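Side-chain contacts in mannan endo-1,4-beta-mannosidase (Mytilus edulis, PDB 2C0H), which hydrolyses beta-1,4-mannosidic linkages within the backbones of mannans, galactomannans and glucomannans, acting on chains of four or more sugars: residues W321-S324 against R325-S329; G202-V205 against N206-A210. The protein carries 3 engineered substitutions. All blocks are in the same frame, centred on the assembly; numbering follows the deposited sequence.

Contact 1: residues W321-S324 against R325-S329; sequences WTWS and RTDVS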
ATOM      1  N   TRP A 321       2.195  -8.274   5.524  1.00 10.70           N
ATOM      2  CA  TRP A 321       3.341  -8.185   4.634  1.00 10.84           C
ATOM      3  C   TRP A 321       4.577  -7.720   5.407  1.00 10.79           C
ATOM      4  O   TRP A 321       4.577  -6.659   5.985  1.00 10.84           O
ATOM      5  CB  TRP A 321       3.083  -7.194   3.509  1.00 12.00           C
ATOM      6  CG  TRP A 321       1.936  -7.549   2.621  1.00 12.79           C
ATOM      7  CD1 TRP A 321       1.549  -8.798   2.234  1.00 13.90           C
ATOM      8  CD2 TRP A 321       1.065  -6.630   1.957  1.00 13.28           C
ATOM      9  NE1 TRP A 321       0.473  -8.712   1.363  1.00 15.10           N
ATOM     10  CE2 TRP A 321       0.156  -7.391   1.190  1.00 14.91           C
ATOM     11  CE3 TRP A 321       0.969  -5.241   1.935  1.00 13.27           C
ATOM     12  CZ2 TRP A 321      -0.846  -6.799   0.411  1.00 14.86           C
ATOM     13  CZ3 TRP A 321      -0.039  -4.659   1.155  1.00 14.28           C
ATOM     14  CH2 TRP A 321      -0.927  -5.439   0.427  1.00 14.48           C
ATOM     15  N   THR A 322       5.619  -8.545   5.445  1.00 11.16           N
ATOM     16  CA  THR A 322       6.830  -8.157   6.131  1.00 11.57           C
ATOM     17  C   THR A 322       7.638  -7.137   5.340  1.00 11.68           C
ATOM     18  O   THR A 322       7.519  -7.034   4.129  1.00 11.91           O
ATOM     19  CB  THR A 322       7.730  -9.364   6.357  1.00 11.32           C
ATOM     20  OG1 THR A 322       7.953 -10.031   5.125  1.00 13.28           O
ATOM     21  CG2 THR A 322       7.130 -10.307   7.391  1.00 15.33           C
ATOM     22  N   TRP A 323       8.485  -6.406   6.045  1.00 11.79           N
ATOM     23  CA  TRP A 323       9.410  -5.482   5.437  1.00 12.03           C
ATOM     24  C   TRP A 323      10.826  -6.010   5.657  1.00 12.36           C
ATOM     25  O   TRP A 323      11.214  -6.136   6.834  1.00 12.66           O
ATOM     26  CB  TRP A 323       9.298  -4.119   6.120  1.00 13.01           C
ATOM     27  CG  TRP A 323      10.262  -3.147   5.550  1.00 13.20           C
ATOM     28  CD1 TRP A 323      11.531  -2.876   5.995  1.00 14.72           C
ATOM     29  CD2 TRP A 323      10.067  -2.367   4.374  1.00 14.09           C
ATOM     30  NE1 TRP A 323      12.115  -1.936   5.172  1.00 14.58           N
ATOM     31  CE2 TRP A 323      11.238  -1.622   4.164  1.00 14.59           C
ATOM     32  CE3 TRP A 323       9.008  -2.228   3.472  1.00 14.11           C
ATOM     33  CZ2 TRP A 323      11.377  -0.742   3.091  1.00 15.49           C
ATOM     34  CZ3 TRP A 323       9.148  -1.338   2.416  1.00 14.00           C
ATOM     35  CH2 TRP A 323      10.321  -0.623   2.228  1.00 14.54           C
ATOM     36  N   SER A 324      11.615  -6.323   4.623  1.00 11.75           N
ATOM     37  CA  SER A 324      11.276  -6.537   3.200  1.00 11.22           C
ATOM     38  C   SER A 324      12.313  -7.489   2.564  1.00 12.05           C
ATOM     39  O   SER A 324      13.282  -7.884   3.226  1.00 11.78           O
ATOM     40  CB  SER A 324      11.348  -5.223   2.425  1.00 11.56           C
ATOM     41  OG  SER A 324      12.699  -4.777   2.361  1.00 11.97           O
ATOM     42  N   ARG A 325      12.156  -7.819   1.295  1.00 12.51           N
ATOM     43  CA  ARG A 325      13.157  -8.689   0.614  1.00 12.20           C
ATOM     44  C   ARG A 325      14.556  -8.076   0.688  1.00 13.16           C
ATOM     45  O   ARG A 325      15.525  -8.814   0.807  1.00 12.99           O
ATOM     46  CB  ARG A 325      12.792  -9.009  -0.857  1.00 13.65           C
ATOM     47  CG  ARG A 325      13.862  -9.766  -1.670  1.00 15.32           C
ATOM     48  CD  ARG A 325      13.897 -11.144  -1.197  1.00 17.62           C
ATOM     49  NE  ARG A 325      14.941 -12.003  -1.771  1.00 19.61           N
ATOM     50  CZ  ARG A 325      16.165 -12.145  -1.267  1.00 18.30           C
ATOM     51  NH1 ARG A 325      16.553 -11.422  -0.233  1.00 16.29           N
ATOM     52  NH2 ARG A 325      17.013 -13.007  -1.821  1.00 19.60           N
ATOM     53  N   THR A 326      14.656  -6.758   0.572  1.00 12.55           N
ATOM     54  CA  THR A 326      15.964  -6.070   0.597  1.00 13.72           C
ATOM     55  C   THR A 326      16.561  -5.871   1.986  1.00 14.36           C
ATOM     56  O   THR A 326      17.788  -5.720   2.099  1.00 13.74           O
ATOM     57  CB  THR A 326      15.918  -4.664  -0.063  1.00 13.78           C
ATOM     58  OG1 THR A 326      15.105  -3.757   0.701  1.00 14.61           O
ATOM     59  CG2 THR A 326      15.424  -4.768  -1.484  1.00 14.70           C
ATOM     60  N   ASP A 327      15.729  -5.840   3.027  1.00 15.45           N
ATOM     61  CA  ASP A 327      16.124  -5.401   4.371  1.00 17.43           C
ATOM     62  C   ASP A 327      16.080  -6.566   5.377  1.00 18.04           C
ATOM     63  O   ASP A 327      15.383  -7.536   5.171  1.00 19.86           O
ATOM     64  CB  ASP A 327      15.212  -4.252   4.860  1.00 17.93           C
ATOM     65  CG  ASP A 327      15.496  -2.900   4.170  1.00 20.82           C
ATOM     66  OD1 ASP A 327      16.165  -2.851   3.105  1.00 24.16           O
ATOM     67  OD2 ASP A 327      15.041  -1.856   4.704  1.00 25.40           O
ATOM     68  N   VAL A 328      16.811  -6.431   6.479  1.00 19.47           N
ATOM     69  CA  VAL A 328      16.846  -7.426   7.573  1.00 19.00           C
ATOM     70  C   VAL A 328      17.007  -8.894   7.089  1.00 19.06           C
ATOM     71  O   VAL A 328      17.667  -9.138   6.080  1.00 21.21           O
ATOM     72  CB  VAL A 328      15.668  -7.202   8.600  1.00 19.57           C
ATOM     73  CG1 VAL A 328      15.735  -5.815   9.201  1.00 20.88           C
ATOM     74  CG2 VAL A 328      14.289  -7.426   7.986  1.00 20.19           C
ATOM     75  N   SER A 329      16.475  -9.866   7.827  1.00 17.49           N
ATOM     76  CA  SER A 329      16.598 -11.267   7.467  1.00 16.84           C
ATOM     77  C   SER A 329      15.447 -11.757   6.602  1.00 15.76           C
ATOM     78  O   SER A 329      14.297 -11.765   7.053  1.00 15.39           O
ATOM     79  CB  SER A 329      16.648 -12.129   8.730  1.00 16.92           C
ATOM     80  OG  SER A 329      16.504 -13.505   8.438  1.00 16.95           O
TER
HETATM   81  O   HOH W   1      12.691  -2.769   0.253  1.00 15.09           O
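The backbone oxygen of S324 takes two N-H groups: that of D327, three residues on, and the side-chain amide of Q333 in the next helix. The D327 N to S324 O bond (3.2 Å) closes a type I beta turn where strand 319-322 of the TIM barrel gives way to the loop before helix 330-339. The peptide bond between W323 and S324 is cis, a non-proline cis bond at the end of a barrel strand, as in other members of glycosyl hydrolase family 5. W323, a substrate-binding residue by similarity, has its CG anti to the backbone N (chi1 178°), and from there the indole, which offers a flat face and an edge N-H, runs beside the turn. Its NE1 donates to D327 OD2 at 3.0 Å, with an N-H...O angle of 141°. The bond is bent: OD2 sits at the ring edge, 26° out of its plane. Aspartate suits this place because T326 OG1 also donates to D327 OD1, at 2.8 Å; each carboxylate oxygen is met well out of the carboxylate plane, and rotation is probably limited. S324 is small enough for its CB to lie against one face of the indole, 3.7 Å from the ring plane and offset toward the rim, while a water bonded to S324 OG donates to T326 OG1 at 2.6 Å.

Contact 2: residues G202-V205 against N206-A210; sequences GRFV and NWQAA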
ATOM      1  N   GLY A 202      -5.592  14.174   1.747  1.00 12.87           N
ATOM      2  CA  GLY A 202      -6.893  13.565   1.479  1.00 12.77           C
ATOM      3  C   GLY A 202      -7.360  13.743   0.045  1.00 12.36           C
ATOM      4  O   GLY A 202      -7.886  12.823  -0.579  1.00 12.40           O
ATOM      5  N   ARG A 203      -7.189  14.941  -0.490  1.00 12.32           N
ATOM      6  CA  ARG A 203      -7.524  15.187  -1.893  1.00 12.64           C
ATOM      7  C   ARG A 203      -6.698  14.328  -2.868  1.00 12.22           C
ATOM      8  O   ARG A 203      -7.216  13.763  -3.815  1.00 11.30           O
ATOM      9  CB  ARG A 203      -7.341  16.663  -2.211  1.00 12.97           C
ATOM     10  CG  ARG A 203      -7.613  17.011  -3.644  1.00 13.81           C
ATOM     11  CD  ARG A 203      -7.427  18.476  -3.871  1.00 15.21           C
ATOM     12  NE  ARG A 203      -6.018  18.885  -3.787  1.00 17.22           N
ATOM     13  CZ  ARG A 203      -5.608  20.143  -3.606  1.00 18.82           C
ATOM     14  NH1 ARG A 203      -6.479  21.143  -3.493  1.00 20.56           N
ATOM     15  NH2 ARG A 203      -4.312  20.413  -3.559  1.00 19.98           N
ATOM     16  N   PHE A 204      -5.398  14.230  -2.627  1.00 11.87           N
ATOM     17  CA  PHE A 204      -4.503  13.431  -3.463  1.00 11.99           C
ATOM     18  C   PHE A 204      -4.974  11.965  -3.563  1.00 11.60           C
ATOM     19  O   PHE A 204      -5.024  11.365  -4.644  1.00 11.79           O
ATOM     20  CB  PHE A 204      -3.110  13.532  -2.834  1.00 11.87           C
ATOM     21  CG  PHE A 204      -1.967  12.955  -3.660  1.00 12.39           C
ATOM     22  CD1 PHE A 204      -1.496  13.588  -4.816  1.00 12.31           C
ATOM     23  CD2 PHE A 204      -1.286  11.830  -3.213  1.00 14.28           C
ATOM     24  CE1 PHE A 204      -0.426  13.066  -5.530  1.00 13.46           C
ATOM     25  CE2 PHE A 204      -0.211  11.313  -3.921  1.00 14.28           C
ATOM     26  CZ  PHE A 204       0.221  11.925  -5.073  1.00 14.00           C
ATOM     27  N   VAL A 205      -5.346  11.404  -2.416  1.00 11.55           N
ATOM     28  CA  VAL A 205      -5.793  10.031  -2.350  1.00 11.38           C
ATOM     29  C   VAL A 205      -7.176   9.884  -2.986  1.00 11.24           C
ATOM     30  O   VAL A 205      -7.381   9.004  -3.802  1.00 11.89           O
ATOM     31  CB  VAL A 205      -5.807   9.533  -0.902  1.00 11.18           C
ATOM     32  CG1 VAL A 205      -6.420   8.171  -0.820  1.00 12.74           C
ATOM     33  CG2 VAL A 205      -4.359   9.525  -0.326  1.00 12.03           C
ATOM     34  N   ASN A 206      -8.103  10.761  -2.602  1.00 10.92           N
ATOM     35  CA  ASN A 206      -9.475  10.730  -3.139  1.00 11.01           C
ATOM     36  C   ASN A 206      -9.501  10.752  -4.681  1.00 10.92           C
ATOM     37  O   ASN A 206     -10.215   9.969  -5.326  1.00 11.48           O
ATOM     38  CB  ASN A 206     -10.247  11.918  -2.556  1.00 10.77           C
ATOM     39  CG  ASN A 206     -11.689  12.019  -3.026  1.00 11.10           C
ATOM     40  OD1 ASN A 206     -12.070  13.032  -3.636  1.00 13.38           O
ATOM     41  ND2 ASN A 206     -12.508  11.030  -2.694  1.00 13.19           N
ATOM     42  N   TRP A 207      -8.725  11.641  -5.291  1.00 11.09           N
ATOM     43  CA  TRP A 207      -8.760  11.758  -6.761  1.00 11.20           C
ATOM     44  C   TRP A 207      -8.164  10.540  -7.493  1.00 10.90           C
ATOM     45  O   TRP A 207      -8.656  10.110  -8.533  1.00 11.24           O
ATOM     46  CB  TRP A 207      -8.061  13.041  -7.207  1.00 11.71           C
ATOM     47  CG  TRP A 207      -8.854  14.325  -6.971  1.00 12.33           C
ATOM     48  CD1 TRP A 207      -9.796  14.554  -6.015  1.00 13.26           C
ATOM     49  CD2 TRP A 207      -8.758  15.523  -7.742  1.00 13.26           C
ATOM     50  NE1 TRP A 207     -10.291  15.842  -6.130  1.00 14.47           N
ATOM     51  CE2 TRP A 207      -9.662  16.455  -7.179  1.00 13.50           C
ATOM     52  CE3 TRP A 207      -7.990  15.899  -8.850  1.00 15.52           C
ATOM     53  CZ2 TRP A 207      -9.829  17.747  -7.696  1.00 14.96           C
ATOM     54  CZ3 TRP A 207      -8.149  17.200  -9.362  1.00 15.07           C
ATOM     55  CH2 TRP A 207      -9.066  18.092  -8.781  1.00 14.84           C
ATOM     56  N   GLN A 208      -7.086   9.965  -6.957  1.00 10.93           N
ATOM     57  CA  GLN A 208      -6.484   8.826  -7.596  1.00 11.38           C
ATOM     58  C   GLN A 208      -7.297   7.545  -7.396  1.00 11.57           C
ATOM     59  O   GLN A 208      -7.384   6.726  -8.296  1.00 11.08           O
ATOM     60  CB  GLN A 208      -5.030   8.674  -7.145  1.00 11.73           C
ATOM     61  CG  GLN A 208      -4.178   9.820  -7.668  1.00 12.11           C
ATOM     62  CD  GLN A 208      -2.754   9.754  -7.193  1.00 12.48           C
ATOM     63  OE1 GLN A 208      -1.918   9.085  -7.808  1.00 14.03           O
ATOM     64  NE2 GLN A 208      -2.468  10.441  -6.116  1.00 14.76           N
ATOM     65  N   ALA A 209      -7.911   7.401  -6.228  1.00 11.28           N
ATOM     66  CA  ALA A 209      -8.811   6.279  -5.970  1.00 11.81           C
ATOM     67  C   ALA A 209      -9.996   6.316  -6.928  1.00 11.97           C
ATOM     68  O   ALA A 209     -10.363   5.304  -7.493  1.00 13.22           O
ATOM     69  CB  ALA A 209      -9.278   6.294  -4.551  1.00 11.66           C
ATOM     70  N   ALA A 210     -10.559   7.504  -7.127  1.00 12.37           N
ATOM     71  CA  ALA A 210     -11.681   7.633  -8.051  1.00 12.92           C
ATOM     72  C   ALA A 210     -11.287   7.305  -9.497  1.00 13.58           C
ATOM     73  O   ALA A 210     -12.043   6.641 -10.220  1.00 14.30           O
ATOM     74  CB  ALA A 210     -12.280   9.031  -7.939  1.00 12.60           C
TER
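The phenyl ring of F204 lies with one face against the amide nitrogen of Q208, whose NE2 stands 3.1 Å above the ring plane and over its centre. Ring and amide planes are 73° apart, so the nitrogen comes to the face without a flat stack. The same NE2 donates to F204 O (3.1 Å, 159°), reaching it from above the carbonyl plane. Q208 N adds a weak bond to this oxygen. Glutamine suits the site because its amide has two ends: OE1 accepts from W112 NE1, whose ring also meets that of F204. A leucine here would probably leave W112 NE1 without this acceptor and F204 O with only the weak backbone bond. F204 and Q208 are one turn apart on helix 198-215, an outer helix of the TIM barrel, and face inward, touching M161 and I160 of strand 155-162; W112 comes from strand 106-113. One residue earlier, R203 repeats the i to i+4 spacing with W207. Arginine has an aliphatic stem to lie on a flat indole and a charged end to reach further. Its CG, anti to the backbone N, is set over the five-membered ring in a CH-pi contact, 4.0 Å from the centroid and 18° off the normal; the chain then bends at chi3 and NH2 goes on to M128 O. The indole NE1 is bonded to G250 O.

How the contacts relate
The two contacts belong to different layers of one TIM barrel and lie on opposite sides of the chain's centre. Their centres are 28 Å apart, their nearest atoms are about 14 Å apart, and they do not touch. Contact 1 is at the catalytic end: the W323 side chain is about 3 Å from that of Y265, which probably binds substrate, and about 4 Å from that of E294, the likely nucleophile. Contact 2 packs further back, behind the strand that leads to N162, a probable substrate-binding residue at its end, and E163, the probable proton donor straight after it. The F204 side chain is about 10 Å from that of N162, and the V205 side chain about 11 Å from that of E163.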